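Local coordinates for protein restriction endonuclease LpnPI (Legionella pneumophila subsp. pneumophila str. Philadelphia 1, PDB 4RZL) that recognises modified cytosines in DNA through its N-terminal SRA domain, the part present here, and probably cuts DNA with a separate catalytic domain, at residues K85-Y90 with R182-I187; V129-I134 with N209-F214; V152-Y157 with T186-P191. One frame throughout, in Å; residues are numbered along the deposited sequence.

Contact 1: residues K85-Y90 with R182-I187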
ATOM      1  N   LYS A  85      -6.325 -11.569 -10.219  1.00 19.31           N
ATOM      2  CA  LYS A  85      -5.014 -11.301 -10.811  1.00 20.62           C
ATOM      3  C   LYS A  85      -3.970 -10.877  -9.781  1.00 15.67           C
ATOM      4  O   LYS A  85      -2.785 -10.804 -10.103  1.00 14.87           O
ATOM      5  CB  LYS A  85      -5.131 -10.222 -11.895  1.00 18.41           C
ATOM      6  CG  LYS A  85      -5.877 -10.694 -13.145  1.00 27.52           C
ATOM      7  CD  LYS A  85      -6.382  -9.538 -14.015  1.00 36.62           C
ATOM      8  CE  LYS A  85      -5.255  -8.694 -14.601  1.00 47.12           C
ATOM      9  NZ  LYS A  85      -4.477  -9.405 -15.660  1.00 50.41           N
ATOM     10  N   GLY A  86      -4.395 -10.589  -8.552  1.00 17.48           N
ATOM     11  CA  GLY A  86      -3.460 -10.067  -7.559  1.00 10.42           C
ATOM     12  C   GLY A  86      -2.857  -8.752  -8.028  1.00 18.29           C
ATOM     13  O   GLY A  86      -1.657  -8.497  -7.881  1.00 15.78           O
ATOM     14  N   GLN A  87      -3.702  -7.918  -8.624  1.00 15.06           N
ATOM     15  CA  GLN A  87      -3.261  -6.648  -9.168  1.00 15.33           C
ATOM     16  C   GLN A  87      -3.968  -5.489  -8.474  1.00 15.74           C
ATOM     17  O   GLN A  87      -5.182  -5.509  -8.298  1.00 15.63           O
ATOM     18  CB  GLN A  87      -3.527  -6.588 -10.670  1.00 12.66           C
ATOM     19  CG  GLN A  87      -2.924  -5.364 -11.339  1.00 13.83           C
ATOM     20  CD  GLN A  87      -3.217  -5.326 -12.819  1.00 26.09           C
ATOM     21  OE1 GLN A  87      -4.170  -4.689 -13.251  1.00 18.25           O
ATOM     22  NE2 GLN A  87      -2.396  -6.015 -13.606  1.00 17.28           N
ATOM     23  N   PHE A  88      -3.202  -4.486  -8.074  1.00 13.35           N
ATOM     24  CA  PHE A  88      -3.764  -3.313  -7.405  1.00 15.29           C
ATOM     25  C   PHE A  88      -3.525  -2.066  -8.237  1.00 12.23           C
ATOM     26  O   PHE A  88      -2.396  -1.775  -8.614  1.00 14.13           O
ATOM     27  CB  PHE A  88      -3.136  -3.153  -6.018  1.00 16.45           C
ATOM     28  CG  PHE A  88      -3.664  -1.982  -5.229  1.00 16.44           C
ATOM     29  CD1 PHE A  88      -5.018  -1.847  -4.985  1.00 21.97           C
ATOM     30  CD2 PHE A  88      -2.795  -1.045  -4.704  1.00 20.99           C
ATOM     31  CE1 PHE A  88      -5.515  -0.783  -4.251  1.00 22.92           C
ATOM     32  CE2 PHE A  88      -3.281   0.030  -3.948  1.00 31.76           C
ATOM     33  CZ  PHE A  88      -4.652   0.155  -3.731  1.00 23.82           C
ATOM     34  N   ILE A  89      -4.583  -1.325  -8.517  1.00 13.71           N
ATOM     35  CA  ILE A  89      -4.446  -0.064  -9.239  1.00 13.82           C
ATOM     36  C   ILE A  89      -4.666   1.079  -8.269  1.00 14.77           C
ATOM     37  O   ILE A  89      -5.691   1.128  -7.594  1.00 13.73           O
ATOM     38  CB  ILE A  89      -5.433   0.043 -10.401  1.00 16.07           C
ATOM     39  CG1 ILE A  89      -5.160  -1.072 -11.413  1.00 14.41           C
ATOM     40  CG2 ILE A  89      -5.317   1.415 -11.068  1.00 19.81           C
ATOM     41  CD1 ILE A  89      -6.153  -1.101 -12.544  1.00 22.76           C
ATOM     42  N   TYR A  90      -3.696   1.986  -8.215  1.00 13.25           N
ATOM     43  CA  TYR A  90      -3.613   3.014  -7.185  1.00 14.68           C
ATOM     44  C   TYR A  90      -3.338   4.388  -7.783  1.00 17.26           C
ATOM     45  O   TYR A  90      -2.440   4.528  -8.612  1.00 16.36           O
ATOM     46  CB  TYR A  90      -2.505   2.649  -6.199  1.00 15.10           C
ATOM     47  CG  TYR A  90      -2.226   3.681  -5.134  1.00 14.78           C
ATOM     48  CD1 TYR A  90      -3.020   3.771  -3.998  1.00 11.77           C
ATOM     49  CD2 TYR A  90      -1.150   4.550  -5.256  1.00 17.41           C
ATOM     50  CE1 TYR A  90      -2.746   4.707  -3.013  1.00 18.96           C
ATOM     51  CE2 TYR A  90      -0.872   5.500  -4.273  1.00 19.28           C
ATOM     52  CZ  TYR A  90      -1.669   5.571  -3.158  1.00 18.48           C
ATOM     53  OH  TYR A  90      -1.385   6.506  -2.181  1.00 19.88           O
ATOM     54  N   ARG A 182      -1.269   7.081 -12.182  1.00 13.44           N
ATOM     55  CA  ARG A 182      -1.978   5.822 -12.044  1.00 14.22           C
ATOM     56  C   ARG A 182      -0.906   4.743 -11.967  1.00 14.64           C
ATOM     57  O   ARG A 182      -0.147   4.540 -12.923  1.00 14.45           O
ATOM     58  CB  ARG A 182      -2.928   5.597 -13.220  1.00 15.06           C
ATOM     59  CG  ARG A 182      -3.631   4.256 -13.245  1.00 18.04           C
ATOM     60  CD  ARG A 182      -4.421   4.184 -14.532  1.00 20.53           C
ATOM     61  NE  ARG A 182      -5.266   3.011 -14.652  1.00 27.05           N
ATOM     62  CZ  ARG A 182      -4.919   1.912 -15.314  1.00 38.75           C
ATOM     63  NH1 ARG A 182      -3.726   1.837 -15.892  1.00 28.84           N
ATOM     64  NH2 ARG A 182      -5.761   0.889 -15.391  1.00 30.91           N
ATOM     65  N   ALA A 183      -0.815   4.082 -10.819  1.00  9.71           N
ATOM     66  CA  ALA A 183       0.272   3.136 -10.564  1.00 16.19           C
ATOM     67  C   ALA A 183      -0.266   1.726 -10.401  1.00 15.25           C
ATOM     68  O   ALA A 183      -1.252   1.525  -9.704  1.00 14.61           O
ATOM     69  CB  ALA A 183       1.060   3.549  -9.303  1.00 11.04           C
ATOM     70  N   ILE A 184       0.406   0.749 -11.006  1.00 11.62           N
ATOM     71  CA  ILE A 184      -0.055  -0.638 -10.957  1.00 11.94           C
ATOM     72  C   ILE A 184       0.940  -1.507 -10.164  1.00 13.78           C
ATOM     73  O   ILE A 184       2.142  -1.490 -10.421  1.00 14.68           O
ATOM     74  CB  ILE A 184      -0.258  -1.204 -12.381  1.00 19.00           C
ATOM     75  CG1 ILE A 184      -1.230  -0.311 -13.164  1.00 15.03           C
ATOM     76  CG2 ILE A 184      -0.728  -2.680 -12.341  1.00 12.93           C
ATOM     77  CD1 ILE A 184      -1.722  -0.901 -14.481  1.00 25.32           C
ATOM     78  N   PHE A 185       0.422  -2.240  -9.183  1.00 11.65           N
ATOM     79  CA  PHE A 185       1.235  -3.056  -8.285  1.00 13.55           C
ATOM     80  C   PHE A 185       0.843  -4.522  -8.360  1.00 18.34           C
ATOM     81  O   PHE A 185      -0.289  -4.842  -8.721  1.00 13.25           O
ATOM     82  CB  PHE A 185       1.084  -2.590  -6.830  1.00 10.29           C
ATOM     83  CG  PHE A 185       1.560  -1.183  -6.581  1.00 13.23           C
ATOM     84  CD1 PHE A 185       0.717  -0.096  -6.788  1.00 12.60           C
ATOM     85  CD2 PHE A 185       2.851  -0.945  -6.150  1.00 12.17           C
ATOM     86  CE1 PHE A 185       1.163   1.204  -6.551  1.00 13.87           C
ATOM     87  CE2 PHE A 185       3.302   0.354  -5.909  1.00 12.71           C
ATOM     88  CZ  PHE A 185       2.459   1.422  -6.107  1.00 11.08           C
ATOM     89  N   THR A 186       1.778  -5.389  -7.974  1.00 12.10           N
ATOM     90  CA  THR A 186       1.542  -6.819  -7.825  1.00 11.46           C
ATOM     91  C   THR A 186       1.364  -7.172  -6.355  1.00 13.18           C
ATOM     92  O   THR A 186       2.182  -6.782  -5.522  1.00 13.67           O
ATOM     93  CB  THR A 186       2.719  -7.655  -8.362  1.00 17.32           C
ATOM     94  OG1 THR A 186       2.932  -7.350  -9.739  1.00 16.47           O
ATOM     95  CG2 THR A 186       2.456  -9.162  -8.168  1.00 13.22           C
ATOM     96  N   ILE A 187       0.311  -7.911  -6.034  1.00 12.90           N
ATOM     97  CA  ILE A 187       0.154  -8.393  -4.670  1.00 12.03           C
ATOM     98  C   ILE A 187       0.882  -9.734  -4.535  1.00 11.65           C
ATOM     99  O   ILE A 187       0.626 -10.677  -5.282  1.00 11.96           O
ATOM    100  CB  ILE A 187      -1.334  -8.531  -4.274  1.00 11.53           C
ATOM    101  CG1 ILE A 187      -2.035  -7.171  -4.399  1.00 14.47           C
ATOM    102  CG2 ILE A 187      -1.459  -9.046  -2.852  1.00 11.74           C
ATOM    103  CD1 ILE A 187      -3.483  -7.188  -4.029  1.00 19.22           C
TER
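Gly-86 O accepts a hydrogen bond from Ile-187 N at 2.8 Å, nearly straight at the hydrogen (176°). Ile-187 CB also packs on this oxygen. Two reciprocal pairs of backbone bonds follow, Phe-88 with Phe-185 and Tyr-90 with Ala-183. These bonds join strands 87-91 and 176-187 as antiparallel neighbours in the mixed sheet of the SRA domain. Gly-86 and Gln-87 stand together opposite Asp-82, a G1 beta bulge. Gly-86 fits this place through its positive phi of 60°. On one face of the sheet, Phe-88 and Phe-185 lie side by side and point the same way. Phe-88 CD2 is 4.2 Å from Phe-185 CD1. Tyr-90 CB sits at the edge of the Phe-185 ring, 4.0 Å from its CE1. Phe-116 meets that ring edge-to-face, and Leu-68 of strand 65-70 touches it too. The other face carries Gln-87, Ile-89 and Ile-184. Gln-87 CG is anti to the backbone N (chi1 -172°) and rests 3.6 Å from Ile-184 CG2. Beyond CG the Gln-87 chain stays extended, and its amide carbon CD meets the same methyl. Arg-182 crosses Ile-89, with NH2 3.5 Å from Ile-89 CD1.

Contact 2: residues V129-I134 with N209-F214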
ATOM      1  N   VAL A 129      13.629  -0.188  -3.351  1.00 16.80           N
ATOM      2  CA  VAL A 129      12.222  -0.504  -3.150  1.00 17.10           C
ATOM      3  C   VAL A 129      11.988  -1.220  -1.824  1.00 16.94           C
ATOM      4  O   VAL A 129      12.513  -2.313  -1.602  1.00 17.07           O
ATOM      5  CB  VAL A 129      11.682  -1.386  -4.291  1.00 15.55           C
ATOM      6  CG1 VAL A 129      10.216  -1.739  -4.032  1.00 12.54           C
ATOM      7  CG2 VAL A 129      11.868  -0.693  -5.651  1.00 14.77           C
ATOM      8  N   PRO A 130      11.194  -0.604  -0.935  1.00 17.97           N
ATOM      9  CA  PRO A 130      10.829  -1.219   0.336  1.00 18.34           C
ATOM     10  C   PRO A 130       9.562  -2.057   0.213  1.00 16.46           C
ATOM     11  O   PRO A 130       8.862  -1.977  -0.790  1.00 16.40           O
ATOM     12  CB  PRO A 130      10.575  -0.012   1.235  1.00 21.75           C
ATOM     13  CG  PRO A 130       9.964   0.974   0.292  1.00 23.85           C
ATOM     14  CD  PRO A 130      10.621   0.748  -1.057  1.00 18.45           C
ATOM     15  N   PRO A 131       9.253  -2.842   1.247  1.00 19.08           N
ATOM     16  CA  PRO A 131       7.949  -3.493   1.264  1.00 14.79           C
ATOM     17  C   PRO A 131       6.837  -2.454   1.174  1.00 16.39           C
ATOM     18  O   PRO A 131       6.963  -1.354   1.715  1.00 14.01           O
ATOM     19  CB  PRO A 131       7.922  -4.180   2.630  1.00 14.35           C
ATOM     20  CG  PRO A 131       9.320  -4.337   3.003  1.00 21.45           C
ATOM     21  CD  PRO A 131      10.071  -3.203   2.417  1.00 17.20           C
ATOM     22  N   ILE A 132       5.760  -2.798   0.487  1.00 13.84           N
ATOM     23  CA  ILE A 132       4.596  -1.926   0.441  1.00 15.80           C
ATOM     24  C   ILE A 132       3.412  -2.689   1.019  1.00 14.26           C
ATOM     25  O   ILE A 132       3.160  -3.839   0.627  1.00 16.64           O
ATOM     26  CB  ILE A 132       4.289  -1.458  -0.994  1.00 14.68           C
ATOM     27  CG1 ILE A 132       5.407  -0.545  -1.502  1.00 20.19           C
ATOM     28  CG2 ILE A 132       2.959  -0.736  -1.049  1.00 15.11           C
ATOM     29  CD1 ILE A 132       5.352  -0.282  -2.995  1.00 18.73           C
ATOM     30  N   PHE A 133       2.731  -2.075   1.984  1.00 11.22           N
ATOM     31  CA  PHE A 133       1.500  -2.641   2.542  1.00 13.43           C
ATOM     32  C   PHE A 133       0.283  -1.862   2.039  1.00 12.39           C
ATOM     33  O   PHE A 133       0.255  -0.622   2.099  1.00 12.74           O
ATOM     34  CB  PHE A 133       1.505  -2.611   4.073  1.00 13.24           C
ATOM     35  CG  PHE A 133       2.528  -3.520   4.724  1.00 16.31           C
ATOM     36  CD1 PHE A 133       3.294  -4.402   3.980  1.00 13.05           C
ATOM     37  CD2 PHE A 133       2.730  -3.459   6.090  1.00 12.12           C
ATOM     38  CE1 PHE A 133       4.229  -5.217   4.586  1.00 17.48           C
ATOM     39  CE2 PHE A 133       3.678  -4.276   6.707  1.00 18.27           C
ATOM     40  CZ  PHE A 133       4.425  -5.149   5.954  1.00 15.19           C
ATOM     41  N   ILE A 134      -0.728  -2.582   1.564  1.00 10.85           N
ATOM     42  CA  ILE A 134      -1.973  -1.956   1.102  1.00 14.76           C
ATOM     43  C   ILE A 134      -3.112  -2.135   2.090  1.00 12.38           C
ATOM     44  O   ILE A 134      -3.358  -3.251   2.562  1.00 11.84           O
ATOM     45  CB  ILE A 134      -2.433  -2.529  -0.254  1.00 15.26           C
ATOM     46  CG1 ILE A 134      -1.331  -2.388  -1.303  1.00 18.24           C
ATOM     47  CG2 ILE A 134      -3.745  -1.860  -0.724  1.00 12.79           C
ATOM     48  CD1 ILE A 134      -1.573  -3.272  -2.526  1.00 24.01           C
ATOM     49  N   ASN A 209      10.603 -15.104   8.401  1.00 24.50           N
ATOM     50  CA  ASN A 209      10.432 -15.417   6.992  1.00 31.42           C
ATOM     51  C   ASN A 209       9.151 -14.868   6.358  1.00 21.57           C
ATOM     52  O   ASN A 209       8.835 -15.248   5.234  1.00 19.74           O
ATOM     53  CB  ASN A 209      10.440 -16.939   6.800  1.00 28.20           C
ATOM     54  CG  ASN A 209      11.836 -17.530   6.803  1.00 51.16           C
ATOM     55  OD1 ASN A 209      12.816 -16.840   7.089  1.00 51.20           O
ATOM     56  ND2 ASN A 209      11.931 -18.824   6.496  1.00 50.67           N
ATOM     57  N   SER A 210       8.407 -14.029   7.081  1.00 22.47           N
ATOM     58  CA  SER A 210       7.128 -13.489   6.586  1.00 21.43           C
ATOM     59  C   SER A 210       7.260 -12.878   5.188  1.00 16.05           C
ATOM     60  O   SER A 210       6.415 -13.083   4.323  1.00 15.71           O
ATOM     61  CB  SER A 210       6.574 -12.416   7.530  1.00 17.74           C
ATOM     62  OG  SER A 210       6.123 -12.969   8.736  1.00 25.55           O
ATOM     63  N   LEU A 211       8.332 -12.131   4.968  1.00 17.35           N
ATOM     64  CA  LEU A 211       8.476 -11.427   3.705  1.00 18.26           C
ATOM     65  C   LEU A 211       9.434 -12.080   2.737  1.00 18.67           C
ATOM     66  O   LEU A 211       9.917 -11.425   1.817  1.00 17.58           O
ATOM     67  CB  LEU A 211       8.922  -9.986   3.952  1.00 18.33           C
ATOM     68  CG  LEU A 211       7.698  -9.080   3.796  1.00 25.11           C
ATOM     69  CD1 LEU A 211       6.764  -9.235   4.989  1.00 22.04           C
ATOM     70  CD2 LEU A 211       8.094  -7.637   3.581  1.00 20.35           C
ATOM     71  N   ASN A 212       9.664 -13.380   2.898  1.00 16.32           N
ATOM     72  CA  ASN A 212      10.537 -14.085   1.966  1.00 16.64           C
ATOM     73  C   ASN A 212      10.132 -13.921   0.484  1.00 15.26           C
ATOM     74  O   ASN A 212      11.003 -13.753  -0.362  1.00 18.51           O
ATOM     75  CB  ASN A 212      10.630 -15.565   2.348  1.00 17.56           C
ATOM     76  CG  ASN A 212      11.779 -15.837   3.325  1.00 22.75           C
ATOM     77  OD1 ASN A 212      12.338 -14.911   3.928  1.00 25.29           O
ATOM     78  ND2 ASN A 212      12.122 -17.104   3.491  1.00 29.24           N
ATOM     79  N   PRO A 213       8.823 -13.945   0.162  1.00 16.91           N
ATOM     80  CA  PRO A 213       8.519 -13.679  -1.255  1.00 13.63           C
ATOM     81  C   PRO A 213       8.871 -12.256  -1.701  1.00 14.90           C
ATOM     82  O   PRO A 213       9.113 -12.025  -2.884  1.00 12.05           O
ATOM     83  CB  PRO A 213       7.009 -13.917  -1.342  1.00 15.32           C
ATOM     84  CG  PRO A 213       6.742 -14.913  -0.243  1.00 12.98           C
ATOM     85  CD  PRO A 213       7.650 -14.479   0.880  1.00 12.27           C
ATOM     86  N   PHE A 214       8.902 -11.315  -0.768  1.00 11.66           N
ATOM     87  CA  PHE A 214       9.329  -9.962  -1.108  1.00 14.00           C
ATOM     88  C   PHE A 214      10.826  -9.974  -1.395  1.00 14.62           C
ATOM     89  O   PHE A 214      11.282  -9.433  -2.400  1.00 12.84           O
ATOM     90  CB  PHE A 214       9.007  -8.964   0.010  1.00 11.74           C
ATOM     91  CG  PHE A 214       9.665  -7.623  -0.177  1.00 15.10           C
ATOM     92  CD1 PHE A 214       9.163  -6.715  -1.097  1.00 15.23           C
ATOM     93  CD2 PHE A 214      10.800  -7.284   0.544  1.00 16.66           C
ATOM     94  CE1 PHE A 214       9.770  -5.486  -1.282  1.00 13.93           C
ATOM     95  CE2 PHE A 214      11.413  -6.054   0.368  1.00 16.92           C
ATOM     96  CZ  PHE A 214      10.903  -5.155  -0.546  1.00 15.03           C
TER
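Leu-211 is the first residue of 209-214 to meet Pro-131. Its CD2 methyl lies 3.6 Å from both CB and CG of Pro-131. Its side chain crosses the proline at about a right angle. Its CG is turned off the usual staggered positions (chi1 -102°). Leu-211 holds the N-cap position of helix 212-220 of the SRA domain. Phe-214 also turns toward 129-134 and makes the larger contact. Its CG is anti to the backbone N (chi1 169°). Pro-131 CG stands over one face of the Phe-214 ring, 4.1 Å from the centroid and 22° off the normal. This is a CH-pi contact, offset toward the rim. The ring tip pushes on to the proline backbone, where CZ is 3.4 Å from Pro-131 N. Val-129 O meets the same tip at the ring edge, in plane, 3.4 Å from CZ. That oxygen accepts a hydrogen bond from Lys-218 NZ, one turn further along the helix. The start of helix 212-220 packs on the chain just before strand 132-137. Trp-197 of helix 195-199 touches both Pro-131 and Leu-211. The Pro-130 backbone touches the Phe-214 ring; its side chain packs on Leu-115 of helix 108-119 and Ile-66 of strand 65-70.

Contact 3: residues V152-Y157 with T186-P191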
ATOM      1  N   VAL A 152       0.882  -7.493   0.875  1.00 12.40           N
ATOM      2  CA  VAL A 152       2.208  -6.936   0.613  1.00 13.05           C
ATOM      3  C   VAL A 152       2.336  -6.779  -0.898  1.00 16.16           C
ATOM      4  O   VAL A 152       2.042  -7.724  -1.637  1.00 12.50           O
ATOM      5  CB  VAL A 152       3.352  -7.856   1.106  1.00 15.25           C
ATOM      6  CG1 VAL A 152       4.723  -7.179   0.903  1.00 11.57           C
ATOM      7  CG2 VAL A 152       3.141  -8.282   2.549  1.00 12.41           C
ATOM      8  N   ALA A 153       2.783  -5.617  -1.360  1.00 13.17           N
ATOM      9  CA  ALA A 153       2.788  -5.348  -2.791  1.00 14.52           C
ATOM     10  C   ALA A 153       4.149  -4.889  -3.293  1.00 12.41           C
ATOM     11  O   ALA A 153       4.987  -4.416  -2.516  1.00 13.74           O
ATOM     12  CB  ALA A 153       1.737  -4.287  -3.134  1.00 10.91           C
ATOM     13  N   VAL A 154       4.366  -5.047  -4.600  1.00 12.73           N
ATOM     14  CA  VAL A 154       5.567  -4.546  -5.244  1.00 12.11           C
ATOM     15  C   VAL A 154       5.174  -3.835  -6.526  1.00 14.06           C
ATOM     16  O   VAL A 154       4.163  -4.191  -7.143  1.00 14.04           O
ATOM     17  CB  VAL A 154       6.591  -5.670  -5.554  1.00 12.95           C
ATOM     18  CG1 VAL A 154       7.024  -6.351  -4.241  1.00 12.17           C
ATOM     19  CG2 VAL A 154       6.028  -6.685  -6.556  1.00 11.88           C
ATOM     20  N   PRO A 155       5.976  -2.835  -6.933  1.00 11.03           N
ATOM     21  CA  PRO A 155       5.690  -2.054  -8.145  1.00 13.25           C
ATOM     22  C   PRO A 155       5.731  -2.895  -9.408  1.00 11.04           C
ATOM     23  O   PRO A 155       6.618  -3.736  -9.547  1.00 17.14           O
ATOM     24  CB  PRO A 155       6.807  -0.989  -8.166  1.00 10.58           C
ATOM     25  CG  PRO A 155       7.298  -0.918  -6.710  1.00 12.86           C
ATOM     26  CD  PRO A 155       7.163  -2.332  -6.208  1.00 10.62           C
ATOM     27  N   GLY A 156       4.795  -2.649 -10.317  1.00 12.58           N
ATOM     28  CA  GLY A 156       4.785  -3.315 -11.603  1.00 14.37           C
ATOM     29  C   GLY A 156       3.922  -4.557 -11.583  1.00 18.16           C
ATOM     30  O   GLY A 156       3.347  -4.924 -10.548  1.00 12.60           O
ATOM     31  N   TYR A 157       3.834  -5.212 -12.733  1.00 15.08           N
ATOM     32  CA  TYR A 157       3.005  -6.404 -12.872  1.00 15.95           C
ATOM     33  C   TYR A 157       3.544  -7.234 -14.035  1.00 19.24           C
ATOM     34  O   TYR A 157       3.930  -6.667 -15.050  1.00 16.16           O
ATOM     35  CB  TYR A 157       1.525  -6.025 -13.100  1.00 14.43           C
ATOM     36  CG  TYR A 157       0.608  -7.217 -12.936  1.00 17.10           C
ATOM     37  CD1 TYR A 157       0.133  -7.579 -11.683  1.00 15.85           C
ATOM     38  CD2 TYR A 157       0.264  -8.011 -14.023  1.00 20.49           C
ATOM     39  CE1 TYR A 157      -0.675  -8.687 -11.519  1.00 17.28           C
ATOM     40  CE2 TYR A 157      -0.542  -9.130 -13.872  1.00 18.80           C
ATOM     41  CZ  TYR A 157      -1.006  -9.461 -12.617  1.00 23.88           C
ATOM     42  OH  TYR A 157      -1.804 -10.566 -12.455  1.00 21.47           O
ATOM     43  N   THR A 186       1.778  -5.389  -7.974  1.00 12.10           N
ATOM     44  CA  THR A 186       1.542  -6.819  -7.825  1.00 11.46           C
ATOM     45  C   THR A 186       1.364  -7.172  -6.355  1.00 13.18           C
ATOM     46  O   THR A 186       2.182  -6.782  -5.522  1.00 13.67           O
ATOM     47  CB  THR A 186       2.719  -7.655  -8.362  1.00 17.32           C
ATOM     48  OG1 THR A 186       2.932  -7.350  -9.739  1.00 16.47           O
ATOM     49  CG2 THR A 186       2.456  -9.162  -8.168  1.00 13.22           C
ATOM     50  N   ILE A 187       0.311  -7.911  -6.034  1.00 12.90           N
ATOM     51  CA  ILE A 187       0.154  -8.393  -4.670  1.00 12.03           C
ATOM     52  C   ILE A 187       0.882  -9.734  -4.535  1.00 11.65           C
ATOM     53  O   ILE A 187       0.626 -10.677  -5.282  1.00 11.96           O
ATOM     54  CB  ILE A 187      -1.334  -8.531  -4.274  1.00 11.53           C
ATOM     55  CG1 ILE A 187      -2.035  -7.171  -4.399  1.00 14.47           C
ATOM     56  CG2 ILE A 187      -1.459  -9.046  -2.852  1.00 11.74           C
ATOM     57  CD1 ILE A 187      -3.483  -7.188  -4.029  1.00 19.22           C
ATOM     58  N   LEU A 188       1.798  -9.803  -3.579  1.00 13.87           N
ATOM     59  CA  LEU A 188       2.601 -11.009  -3.380  1.00 13.71           C
ATOM     60  C   LEU A 188       1.854 -12.127  -2.642  1.00 16.44           C
ATOM     61  O   LEU A 188       0.983 -11.874  -1.809  1.00 12.75           O
ATOM     62  CB  LEU A 188       3.869 -10.666  -2.610  1.00 10.54           C
ATOM     63  CG  LEU A 188       4.820  -9.677  -3.270  1.00 17.34           C
ATOM     64  CD1 LEU A 188       5.963  -9.352  -2.318  1.00 11.87           C
ATOM     65  CD2 LEU A 188       5.349 -10.244  -4.585  1.00 12.84           C
ATOM     66  N   ASN A 189       2.235 -13.366  -2.933  1.00 15.07           N
ATOM     67  CA  ASN A 189       1.687 -14.514  -2.233  1.00 14.65           C
ATOM     68  C   ASN A 189       2.240 -14.590  -0.808  1.00 16.60           C
ATOM     69  O   ASN A 189       3.082 -15.427  -0.492  1.00 18.18           O
ATOM     70  CB  ASN A 189       1.995 -15.804  -3.011  1.00 15.73           C
ATOM     71  CG  ASN A 189       1.359 -17.040  -2.385  1.00 24.56           C
ATOM     72  OD1 ASN A 189       0.483 -16.945  -1.526  1.00 18.52           O
ATOM     73  ND2 ASN A 189       1.807 -18.211  -2.815  1.00 36.02           N
ATOM     74  N   ILE A 190       1.771 -13.682   0.037  1.00 15.94           N
ATOM     75  CA  ILE A 190       2.125 -13.643   1.447  1.00 12.68           C
ATOM     76  C   ILE A 190       0.824 -13.581   2.219  1.00 13.92           C
ATOM     77  O   ILE A 190       0.169 -12.537   2.239  1.00 16.74           O
ATOM     78  CB  ILE A 190       2.983 -12.421   1.803  1.00 14.63           C
ATOM     79  CG1 ILE A 190       4.326 -12.468   1.068  1.00 14.81           C
ATOM     80  CG2 ILE A 190       3.148 -12.311   3.321  1.00 12.16           C
ATOM     81  CD1 ILE A 190       5.208 -11.257   1.316  1.00 12.19           C
ATOM     82  N   PRO A 191       0.412 -14.709   2.817  1.00 17.80           N
ATOM     83  CA  PRO A 191      -0.879 -14.714   3.528  1.00 11.85           C
ATOM     84  C   PRO A 191      -0.849 -13.935   4.843  1.00 14.16           C
ATOM     85  O   PRO A 191      -1.902 -13.535   5.323  1.00 13.09           O
ATOM     86  CB  PRO A 191      -1.144 -16.204   3.783  1.00 13.25           C
ATOM     87  CG  PRO A 191       0.232 -16.869   3.702  1.00 26.19           C
ATOM     88  CD  PRO A 191       1.013 -16.056   2.701  1.00 15.16           C
TER
HETATM   89  O   HOH W   1       0.413 -10.278   0.459  1.00 11.01           O
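Val-154 and Thr-186 form a hydrogen-bonded antiparallel pair, bound by Thr-186 N to Val-154 O at 2.8 Å and by the reciprocal bond. Strand 147-155 here meets the end of strand 176-187 in the mixed SRA sheet. A third backbone bond runs from Leu-188 N to Val-152 O. The Val-154 and Thr-186 side chains lie side by side and point the same way. Of the Val-154 methyls, CG1 is anti to the carbonyl carbon (chi1 -61°) and touches Leu-188 CD1 at 3.7 Å, while CG2 takes the crowded position between N and C and faces Thr-186 CB. Phe-214 and Trp-217 of helix 212-220 also touch Val-154. At the far end, Val-152 CG2 meets Ile-190 CD1 at 3.8 Å, with the two side chains crossing obliquely. A water there accepts from Val-152 N and donates to Leu-188 O and Ile-190 O, linking the two segments. At the other end, Gly-156 has a positive phi, and a CB would collide with Pro-155 O. Thr-186 OG1 is anti to its carbonyl carbon (chi1 -58°) and donates to Gly-156 O at 2.6 Å, tilted 28° from the carbonyl plane. Tyr-157 CD1 lies 3.4 Å from this OG1.

How the contacts relate
From the N terminus, residues 85-90 come first, and contact 1 closes a loop of 91 residues when the chain reaches 182-187. Residues 129-134 lie within that loop but meet 209-214 beyond its end, so contacts 1 and 2 cross. Contact 3 starts at 152-157 and finishes on 186-191, so it lies within the span of contact 2. It shares Thr-186 and Ile-187 with contact 1; strands 87-91 and 147-155 pair with strand 176-187 at its two edges. Strand 132-137 pairs with 147-155, through Ile-132 O and Ala-153 N. Contacts 1 and 3 bind sheet strands together, while contact 2 sets helix 212-220 against that sheet. Phe-214 CA packs on Leu-188 CD1, joining contacts 2 and 3.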